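Local atomic coordinates of uncharacterized protein TP-0789 domain-containing protein (Nitrosomonas europaea ATCC 19718, PDB entry 3BUU), a protein that is of unknown function but belongs to the LolA superfamily and may therefore carry lipoproteins or other lipid-bearing ligands across the periplasm. Residues P117-N122 and D129-E134; Q145-W150 and A161-V166; N181-M186 and S208-R213. All coordinates share one frame; numbering follows the deposited sequence.

How the contacts relate
Three contacts follow one another along the chain; none nests or crosses. Contact 1 closes the hairpin of strands 115-125 and 128-137, the first being an outermost strand of the antiparallel array. Contact 2 closes the next hairpin, 146-152 with 158-164, and the two are joined edge to edge: L133 N lies 2.8 Å from L149 O, a probable hydrogen bond, and V132 CG2 packs against W150 NE1. Contact 3, its centre about 26 Å from that of contact 2 and on the opposite side of the chain's centre, closes the 21 residues that include most of hairpin 185-195/202-212: the turn before strand 185-195 packs on the end of strand 202-212, with no hydrogen bond between the segments.

Contact 1 of 3, residues P117-N122 and D129-E134; sequences PQLLRN and DYYVLE
L120 and E134 both hold CG anti to the backbone N (chi1 178° and 179°), and their side chains cross obliquely, L120 CD1 lying 3.6 Å from E134 OE1. R121 instead has CG between the backbone N and the carbonyl carbon (chi1 62°), which sets that CG 3.9 Å from V132 CB. V132 CG1 lies over one face of the guanidinium, whose NE forms a salt bridge with E123.

The backbone explains why L120 and R121 can both serve V132: together they form a classic beta bulge in the hairpin of strands 115-125 and 128-137. V132 O accepts L120 N at 2.8 Å and, weakly, R121 N at 3.4 Å, while V132 N donates to R121 O at 2.8 Å. Before the bulge, Q118 and E134 pair through two hydrogen bonds, E134 N to Q118 O being 2.8 Å. Beyond it, the N122 and Y131 side chains run alongside each other, N122 OD1 coming obliquely to the ring, 3.2 Å from Y131 CD1.

One carbonyl taking one firm and one weak N-H thus absorbs an extra residue without ending the ladder, and it lets the consecutive L120 and R121 both touch strand 146-152, at L148 and W150.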
loop_
_atom_site.group_PDB
_atom_site.type_symbol
_atom_site.label_atom_id
_atom_site.label_comp_id
_atom_site.label_asym_id
_atom_site.label_seq_id
_atom_site.Cartn_x
_atom_site.Cartn_y
_atom_site.Cartn_z
ATOM N N PRO A 117 -15.938 -5.148 3.913
ATOM C CA PRO A 117 -15.664 -5.058 5.340
ATOM C C PRO A 117 -16.807 -5.550 6.229
ATOM O O PRO A 117 -17.967 -5.329 5.921
ATOM C CB PRO A 117 -15.493 -3.549 5.531
ATOM C CG PRO A 117 -16.452 -2.951 4.567
ATOM C CD PRO A 117 -16.527 -3.909 3.396
ATOM N N GLN A 118 -16.447 -6.177 7.334
ATOM C CA GLN A 118 -17.403 -6.556 8.346
ATOM C C GLN A 118 -16.685 -6.426 9.664
ATOM O O GLN A 118 -15.513 -6.779 9.791
ATOM C CB GLN A 118 -17.848 -7.999 8.099
ATOM C CG GLN A 118 -18.880 -8.548 9.087
ATOM C CD GLN A 118 -19.464 -9.894 8.617
ATOM O OE1 GLN A 118 -19.784 -10.088 7.444
ATOM N NE2 GLN A 118 -19.642 -10.801 9.551
ATOM N N LEU A 119 -17.400 -5.958 10.681
ATOM C CA LEU A 119 -16.801 -5.941 12.006
ATOM C C LEU A 119 -16.601 -7.356 12.511
ATOM O O LEU A 119 -17.568 -8.120 12.619
ATOM C CB LEU A 119 -17.691 -5.161 12.970
ATOM C CG LEU A 119 -17.174 -4.973 14.396
ATOM C CD1 LEU A 119 -16.013 -4.010 14.494
ATOM C CD2 LEU A 119 -18.313 -4.572 15.306
ATOM N N LEU A 120 -15.377 -7.720 12.838
ATOM C CA LEU A 120 -15.065 -9.033 13.407
ATOM C C LEU A 120 -15.276 -8.958 14.905
ATOM O O LEU A 120 -15.957 -9.807 15.493
ATOM C CB LEU A 120 -13.630 -9.441 13.027
ATOM C CG LEU A 120 -13.224 -10.786 13.641
ATOM C CD1 LEU A 120 -14.143 -11.921 13.141
ATOM C CD2 LEU A 120 -11.791 -11.018 13.254
ATOM N N ARG A 121 -14.676 -7.970 15.554
ATOM C CA ARG A 121 -14.762 -7.796 16.985
ATOM C C ARG A 121 -14.292 -6.398 17.314
ATOM O O ARG A 121 -13.667 -5.750 16.483
ATOM C CB ARG A 121 -13.905 -8.844 17.740
ATOM C CG ARG A 121 -12.424 -8.752 17.434
ATOM C CD ARG A 121 -11.600 -9.807 18.187
ATOM N NE ARG A 121 -10.159 -9.763 17.797
ATOM C CZ ARG A 121 -9.561 -10.494 16.852
ATOM N NH1 ARG A 121 -10.224 -11.409 16.163
ATOM N NH2 ARG A 121 -8.267 -10.286 16.591
ATOM N N ASN A 122 -14.575 -5.959 18.527
ATOM C CA ASN A 122 -13.890 -4.823 19.121
ATOM C C ASN A 122 -12.790 -5.297 20.036
ATOM O O ASN A 122 -12.941 -6.346 20.647
ATOM C CB ASN A 122 -14.947 -3.950 19.826
ATOM C CG ASN A 122 -15.908 -3.285 18.811
ATOM O OD1 ASN A 122 -15.481 -2.729 17.828
ATOM N ND2 ASN A 122 -17.200 -3.430 19.020
ATOM N N ASP A 129 -9.807 1.772 22.410
ATOM C CA ASP A 129 -10.674 0.766 21.820
ATOM C C ASP A 129 -10.549 0.851 20.313
ATOM O O ASP A 129 -10.462 1.928 19.745
ATOM C CB ASP A 129 -12.153 1.000 22.177
ATOM C CG ASP A 129 -12.395 1.049 23.659
ATOM O OD1 ASP A 129 -11.944 0.113 24.316
ATOM O OD2 ASP A 129 -13.062 1.996 24.161
ATOM N N TYR A 130 -10.591 -0.317 19.694
ATOM C CA TYR A 130 -10.430 -0.473 18.273
ATOM C C TYR A 130 -11.567 -1.270 17.708
ATOM O O TYR A 130 -11.980 -2.267 18.296
ATOM C CB TYR A 130 -9.089 -1.195 17.939
ATOM C CG TYR A 130 -7.909 -0.442 18.430
ATOM C CD1 TYR A 130 -7.325 0.575 17.662
ATOM C CD2 TYR A 130 -7.387 -0.718 19.684
ATOM C CE1 TYR A 130 -6.267 1.284 18.186
ATOM C CE2 TYR A 130 -6.317 -0.021 20.185
ATOM C CZ TYR A 130 -5.778 0.997 19.447
ATOM O OH TYR A 130 -4.688 1.674 19.941
ATOM N N TYR A 131 -12.040 -0.867 16.542
ATOM C CA TYR A 131 -12.808 -1.750 15.688
ATOM C C TYR A 131 -11.826 -2.680 14.995
ATOM O O TYR A 131 -10.866 -2.201 14.398
ATOM C CB TYR A 131 -13.550 -0.957 14.612
ATOM C CG TYR A 131 -14.483 0.101 15.102
ATOM C CD1 TYR A 131 -15.605 -0.209 15.835
ATOM C CD2 TYR A 131 -14.280 1.436 14.765
ATOM C CE1 TYR A 131 -16.527 0.800 16.218
ATOM C CE2 TYR A 131 -15.167 2.433 15.145
ATOM C CZ TYR A 131 -16.293 2.124 15.883
ATOM O OH TYR A 131 -17.191 3.105 16.242
ATOM N N VAL A 132 -12.101 -3.984 14.962
ATOM C CA VAL A 132 -11.310 -4.927 14.161
ATOM C C VAL A 132 -12.162 -5.328 12.987
ATOM O O VAL A 132 -13.164 -6.057 13.171
ATOM C CB VAL A 132 -10.799 -6.153 14.965
ATOM C CG1 VAL A 132 -9.871 -6.987 14.077
ATOM C CG2 VAL A 132 -10.078 -5.703 16.213
ATOM N N LEU A 133 -11.825 -4.812 11.810
ATOM C CA LEU A 133 -12.581 -5.135 10.622
ATOM C C LEU A 133 -11.966 -6.324 9.915
ATOM O O LEU A 133 -10.755 -6.371 9.721
ATOM C CB LEU A 133 -12.579 -3.966 9.616
ATOM C CG LEU A 133 -13.191 -2.657 10.133
ATOM C CD1 LEU A 133 -13.161 -1.566 9.021
ATOM C CD2 LEU A 133 -14.606 -2.854 10.608
ATOM N N GLU A 134 -12.797 -7.256 9.486
ATOM C CA GLU A 134 -12.369 -8.315 8.591
ATOM C C GLU A 134 -12.666 -7.851 7.162
ATOM O O GLU A 134 -13.835 -7.578 6.824
ATOM C CB GLU A 134 -13.120 -9.608 8.903
ATOM C CG GLU A 134 -12.685 -10.704 7.950
ATOM C CD GLU A 134 -12.922 -12.098 8.471
ATOM O OE1 GLU A 134 -13.347 -12.260 9.625
ATOM O OE2 GLU A 134 -12.652 -13.054 7.719
#

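Contact 2 of 3, residues Q145-W150 and A161-V166; sequences QKVLLW and AEFYSV
The hairpin of strands 146-152 and 158-164, in which K146 and L148 face Y164 and E162, belongs to the antiparallel sheet structure of this LolA-like protein. Its backbone runs almost exactly antiparallel. L148 and E162 form a hydrogen-bonded pair, L148 N to E162 O at 2.9 Å and E162 N to L148 O at 2.8 Å. Toward the end of the ladder Y164 N donates to K146 O, and beyond it no direct backbone bond follows: a water accepts from Q145 N and donates to Y164 O, bridging the two strands. K146 N is buried here with no partner in the model.

The two faces of the hairpin differ in chemistry. On one, V147, L149, A161 and F163 make an apolar layer; V147 and F163 lie side by side, V147 CG2 3.8 Å from F163 CD1, and A161 CB meets L149 CD1. On the other, K146 keeps CG anti to the backbone N (chi1 167°) and stays extended beyond it, a course that brings CE over one face of the Y164 ring, offset toward its rim. There CE makes a CH-pi contact, and NZ stands 4.5 Å from the ring centroid, only 6° off the normal, a cation-pi interaction. L148 CG approaches the same ring obliquely at CE2.

W150 closes the far end of this face. Its six-membered ring meets the E162 carboxylate with the planes 61° apart, W150 CH2 3.6 Å from E162 CD, while NE1 is hydrogen-bonded to E123. The carboxylate has a second neighbour two residues along its own strand: Y164 OH donates to E162 OE1 at 2.7 Å, meeting that oxygen from above the carboxylate plane.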
loop_
_atom_site.group_PDB
_atom_site.type_symbol
_atom_site.label_atom_id
_atom_site.label_comp_id
_atom_site.label_asym_id
_atom_site.label_seq_id
_atom_site.Cartn_x
_atom_site.Cartn_y
_atom_site.Cartn_z
ATOM N N GLN A 145 -6.303 -11.947 0.065
ATOM C CA GLN A 145 -7.614 -12.534 0.219
ATOM C C GLN A 145 -8.318 -12.102 1.496
ATOM O O GLN A 145 -9.551 -12.069 1.549
ATOM C CB GLN A 145 -7.560 -14.031 -0.005
ATOM C CG GLN A 145 -7.222 -14.315 -1.497
ATOM C CD GLN A 145 -8.132 -13.564 -2.490
ATOM O OE1 GLN A 145 -7.742 -12.525 -3.085
ATOM N NE2 GLN A 145 -9.354 -14.056 -2.635
ATOM N N LYS A 146 -7.564 -11.814 2.537
ATOM C CA LYS A 146 -8.124 -11.422 3.806
ATOM C C LYS A 146 -7.158 -10.508 4.524
ATOM O O LYS A 146 -5.963 -10.794 4.591
ATOM C CB LYS A 146 -8.422 -12.685 4.676
ATOM C CG LYS A 146 -8.723 -12.423 6.119
ATOM C CD LYS A 146 -8.867 -13.774 6.872
ATOM C CE LYS A 146 -8.831 -13.590 8.352
ATOM N NZ LYS A 146 -9.142 -14.893 9.008
ATOM N N VAL A 147 -7.698 -9.424 5.089
ATOM C CA VAL A 147 -6.931 -8.510 5.940
ATOM C C VAL A 147 -7.764 -8.283 7.206
ATOM O O VAL A 147 -8.981 -8.082 7.092
ATOM C CB VAL A 147 -6.681 -7.160 5.217
ATOM C CG1 VAL A 147 -5.842 -6.213 6.092
ATOM C CG2 VAL A 147 -5.943 -7.405 3.905
ATOM N N LEU A 148 -7.151 -8.241 8.384
ATOM C CA LEU A 148 -7.814 -7.731 9.579
ATOM C C LEU A 148 -7.198 -6.377 9.854
ATOM O O LEU A 148 -5.985 -6.255 9.952
ATOM C CB LEU A 148 -7.603 -8.668 10.785
ATOM C CG LEU A 148 -8.156 -10.081 10.647
ATOM C CD1 LEU A 148 -7.992 -10.798 11.983
ATOM C CD2 LEU A 148 -9.569 -10.110 10.132
ATOM N N LEU A 149 -8.042 -5.358 9.961
ATOM C CA LEU A 149 -7.606 -3.981 10.135
ATOM C C LEU A 149 -8.156 -3.430 11.448
ATOM O O LEU A 149 -9.369 -3.445 11.663
ATOM C CB LEU A 149 -8.100 -3.120 8.953
ATOM C CG LEU A 149 -7.706 -1.634 9.028
ATOM C CD1 LEU A 149 -6.216 -1.421 8.888
ATOM C CD2 LEU A 149 -8.481 -0.851 7.996
ATOM N N TRP A 150 -7.262 -2.956 12.314
ATOM C CA TRP A 150 -7.634 -2.288 13.547
ATOM C C TRP A 150 -7.777 -0.796 13.274
ATOM O O TRP A 150 -6.826 -0.165 12.782
ATOM C CB TRP A 150 -6.553 -2.498 14.606
ATOM C CG TRP A 150 -6.574 -3.796 15.347
ATOM C CD1 TRP A 150 -6.820 -3.934 16.671
ATOM C CD2 TRP A 150 -6.289 -5.116 14.849
ATOM N NE1 TRP A 150 -6.756 -5.260 17.028
ATOM C CE2 TRP A 150 -6.459 -6.004 15.922
ATOM C CE3 TRP A 150 -5.936 -5.631 13.596
ATOM C CZ2 TRP A 150 -6.269 -7.368 15.819
ATOM C CZ3 TRP A 150 -5.749 -7.031 13.460
ATOM C CH2 TRP A 150 -5.919 -7.870 14.593
ATOM N N ALA A 161 -2.552 -3.840 11.045
ATOM C CA ALA A 161 -3.213 -4.803 10.200
ATOM C C ALA A 161 -2.523 -6.140 10.264
ATOM O O ALA A 161 -1.329 -6.253 10.546
ATOM C CB ALA A 161 -3.324 -4.282 8.778
ATOM N N GLU A 162 -3.314 -7.163 9.934
ATOM C CA GLU A 162 -2.800 -8.538 9.747
ATOM C C GLU A 162 -3.213 -8.995 8.362
ATOM O O GLU A 162 -4.389 -8.848 7.986
ATOM C CB GLU A 162 -3.378 -9.469 10.824
ATOM C CG GLU A 162 -2.881 -9.212 12.238
ATOM C CD GLU A 162 -3.495 -10.130 13.253
ATOM O OE1 GLU A 162 -4.455 -10.830 12.925
ATOM O OE2 GLU A 162 -3.044 -10.099 14.408
ATOM N N PHE A 163 -2.261 -9.560 7.608
ATOM C CA PHE A 163 -2.502 -9.927 6.210
ATOM C C PHE A 163 -2.433 -11.444 6.118
ATOM O O PHE A 163 -1.473 -12.040 6.620
ATOM C CB PHE A 163 -1.415 -9.296 5.315
ATOM C CG PHE A 163 -1.425 -7.819 5.376
ATOM C CD1 PHE A 163 -2.173 -7.099 4.434
ATOM C CD2 PHE A 163 -0.741 -7.132 6.387
ATOM C CE1 PHE A 163 -2.228 -5.713 4.495
ATOM C CE2 PHE A 163 -0.784 -5.742 6.452
ATOM C CZ PHE A 163 -1.517 -5.034 5.503
ATOM N N TYR A 164 -3.436 -12.034 5.464
ATOM C CA TYR A 164 -3.583 -13.491 5.415
ATOM C C TYR A 164 -3.480 -13.997 4.000
ATOM O O TYR A 164 -3.800 -13.276 3.016
ATOM C CB TYR A 164 -4.945 -13.865 6.005
ATOM C CG TYR A 164 -4.950 -13.659 7.490
ATOM C CD1 TYR A 164 -4.664 -14.713 8.377
ATOM C CD2 TYR A 164 -5.233 -12.404 8.034
ATOM C CE1 TYR A 164 -4.644 -14.530 9.755
ATOM C CE2 TYR A 164 -5.186 -12.193 9.428
ATOM C CZ TYR A 164 -4.900 -13.272 10.279
ATOM O OH TYR A 164 -4.818 -13.178 11.649
ATOM N N SER A 165 -3.039 -15.254 3.908
ATOM C CA SER A 165 -2.882 -15.919 2.618
ATOM C C SER A 165 -4.187 -16.350 2.045
ATOM O O SER A 165 -5.221 -16.280 2.712
ATOM C CB SER A 165 -2.030 -17.131 2.821
ATOM O OG SER A 165 -2.780 -18.199 3.396
ATOM N N VAL A 166 -4.124 -16.869 0.818
ATOM C CA VAL A 166 -5.319 -17.349 0.128
ATOM C C VAL A 166 -5.980 -18.522 0.864
ATOM O O VAL A 166 -7.141 -18.844 0.587
ATOM C CB VAL A 166 -5.024 -17.774 -1.347
ATOM C CG1 VAL A 166 -4.438 -16.611 -2.159
ATOM C CG2 VAL A 166 -4.069 -18.971 -1.386
HETATM O O HOH W 1 -4.030 -13.449 0.293
#

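Contact 3 of 3, residues N181-M186 and S208-R213; sequences NILGEM and SDMKLR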
loop_
_atom_site.group_PDB
_atom_site.type_symbol
_atom_site.label_atom_id
_atom_site.label_comp_id
_atom_site.label_asym_id
_atom_site.label_seq_id
_atom_site.Cartn_x
_atom_site.Cartn_y
_atom_site.Cartn_z
ATOM N N ASN A 181 0.157 16.353 10.102
ATOM C CA ASN A 181 -0.943 17.098 9.477
ATOM C C ASN A 181 -0.601 17.365 7.996
ATOM O O ASN A 181 0.296 18.160 7.676
ATOM C CB ASN A 181 -1.223 18.415 10.232
ATOM C CG ASN A 181 -2.282 19.245 9.542
ATOM O OD1 ASN A 181 -3.247 18.689 8.999
ATOM N ND2 ASN A 181 -2.129 20.552 9.543
ATOM N N ILE A 182 -1.290 16.665 7.090
ATOM C CA ILE A 182 -1.017 16.706 5.669
ATOM C C ILE A 182 -2.365 16.742 4.966
ATOM O O ILE A 182 -3.149 15.799 5.111
ATOM C CB ILE A 182 -0.202 15.469 5.243
ATOM C CG1 ILE A 182 1.188 15.428 5.898
ATOM C CG2 ILE A 182 -0.110 15.387 3.722
ATOM C CD1 ILE A 182 1.849 14.071 5.813
ATOM N N LEU A 183 -2.640 17.791 4.190
ATOM C CA LEU A 183 -3.787 17.777 3.294
ATOM C C LEU A 183 -5.081 17.409 3.979
ATOM O O LEU A 183 -5.874 16.611 3.480
ATOM C CB LEU A 183 -3.505 16.868 2.085
ATOM C CG LEU A 183 -2.317 17.324 1.226
ATOM C CD1 LEU A 183 -1.962 16.218 0.217
ATOM C CD2 LEU A 183 -2.589 18.626 0.502
ATOM N N GLY A 184 -5.333 18.055 5.117
ATOM C CA GLY A 184 -6.638 17.933 5.763
ATOM C C GLY A 184 -6.780 16.877 6.834
ATOM O O GLY A 184 -7.862 16.792 7.471
ATOM N N GLU A 185 -5.756 16.030 7.033
ATOM C CA GLU A 185 -5.860 14.984 8.048
ATOM C C GLU A 185 -4.533 14.814 8.739
ATOM O O GLU A 185 -3.474 15.155 8.211
ATOM C CB GLU A 185 -6.220 13.616 7.413
ATOM C CG GLU A 185 -7.506 13.566 6.643
ATOM C CD GLU A 185 -8.774 13.632 7.453
ATOM O OE1 GLU A 185 -8.766 13.435 8.688
ATOM O OE2 GLU A 185 -9.829 13.829 6.789
HETATM N N MSE A 186 -4.558 14.203 9.928
HETATM C CA MSE A 186 -3.354 13.616 10.521
HETATM C C MSE A 186 -3.149 12.263 9.844
HETATM O O MSE A 186 -3.920 11.339 10.066
HETATM C CB MSE A 186 -3.563 13.429 12.014
HETATM C CG MSE A 186 -3.613 14.756 12.771
HETATM SE SE MSE A 186 -1.993 15.742 12.748
HETATM C CE MSE A 186 -0.901 14.524 13.740
ATOM N N SER A 208 6.854 10.802 1.963
ATOM C CA SER A 208 7.271 12.217 2.031
ATOM C C SER A 208 6.776 12.946 0.812
ATOM O O SER A 208 6.504 12.363 -0.248
ATOM C CB SER A 208 8.776 12.302 2.194
ATOM O OG SER A 208 9.440 11.783 1.098
ATOM N N ASP A 209 6.736 14.263 0.967
ATOM C CA ASP A 209 6.353 15.202 -0.084
ATOM C C ASP A 209 5.048 14.820 -0.768
ATOM O O ASP A 209 4.949 14.859 -2.001
ATOM C CB ASP A 209 7.475 15.348 -1.096
ATOM C CG ASP A 209 7.317 16.632 -1.915
ATOM O OD1 ASP A 209 6.640 17.592 -1.447
ATOM O OD2 ASP A 209 7.800 16.687 -3.041
HETATM N N MSE A 210 4.054 14.495 0.016
HETATM C CA MSE A 210 2.747 14.227 -0.514
HETATM C C MSE A 210 2.130 15.515 -1.052
HETATM O O MSE A 210 2.100 16.516 -0.344
HETATM C CB MSE A 210 1.889 13.618 0.582
HETATM C CG MSE A 210 0.596 13.045 0.071
HETATM SE SE MSE A 210 -0.471 12.195 1.462
HETATM C CE MSE A 210 0.661 10.723 1.854
ATOM N N LYS A 211 1.612 15.496 -2.266
ATOM C CA LYS A 211 1.017 16.714 -2.803
ATOM C C LYS A 211 -0.051 16.314 -3.789
ATOM O O LYS A 211 0.065 15.323 -4.530
ATOM C CB LYS A 211 2.069 17.577 -3.463
ATOM C CG LYS A 211 2.719 16.933 -4.598
ATOM C CD LYS A 211 3.897 17.725 -5.087
ATOM C CE LYS A 211 5.100 17.533 -4.240
ATOM N NZ LYS A 211 6.260 18.304 -4.768
ATOM N N LEU A 212 -1.114 17.118 -3.837
ATOM C CA LEU A 212 -2.172 16.858 -4.825
ATOM C C LEU A 212 -1.657 17.166 -6.214
ATOM O O LEU A 212 -0.818 18.057 -6.394
ATOM C CB LEU A 212 -3.417 17.676 -4.468
ATOM C CG LEU A 212 -4.038 17.205 -3.125
ATOM C CD1 LEU A 212 -5.165 18.110 -2.671
ATOM C CD2 LEU A 212 -4.433 15.767 -3.064
ATOM N N ARG A 213 -2.118 16.420 -7.201
ATOM C CA ARG A 213 -1.602 16.593 -8.558
ATOM C C ARG A 213 -2.678 16.150 -9.508
ATOM O O ARG A 213 -3.274 15.114 -9.270
ATOM C CB ARG A 213 -0.339 15.707 -8.771
ATOM C CG ARG A 213 0.276 15.931 -10.111
ATOM C CD ARG A 213 1.680 15.476 -10.289
ATOM N NE ARG A 213 2.048 15.637 -11.696
ATOM C CZ ARG A 213 3.201 15.248 -12.216
ATOM N NH1 ARG A 213 4.115 14.691 -11.437
ATOM N NH2 ARG A 213 3.427 15.381 -13.517
#
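Apolar packing alone joins I182 and L183 to M210 and L212; no hydrogen bond passes between the two segments. I182 presents CG2, which is anti to the backbone N, to the selenium of M210, a selenomethionine, at 3.9 Å, and the two side chains cross at about a right angle. L183 works with both branches. Its CD1 sits 4.1 Å from M210 CG and equally far from L212 CG, while CD2 meets L212 CD1. The L183 and L212 side chains run antiparallel alongside one another.

Backbone bonds within 181-186 shape the surface that carries these groups. I182 to E185 is a type I' beta turn, the tight reversal between strands 170-182 and 185-195, with I182 N to E185 O at 2.9 Å and E185 N to I182 O at 3.2 Å. L183 and G184 both have positive phi (52° and 94°), as the type I' turn requires, and G184 takes a backbone conformation that suits glycine. Segment 208-213 ends strand 202-212, the partner of 185-195 in the next hairpin, and the contact lies at the surface.

Charge pairing stays on the other partner. K211, whose CB points away from the turn, brings NZ to D209 OD2 at 2.8 Å in a salt bridge, on the syn side of the carboxylate and 27° out of its plane. M210 and L212 touch P22 as well.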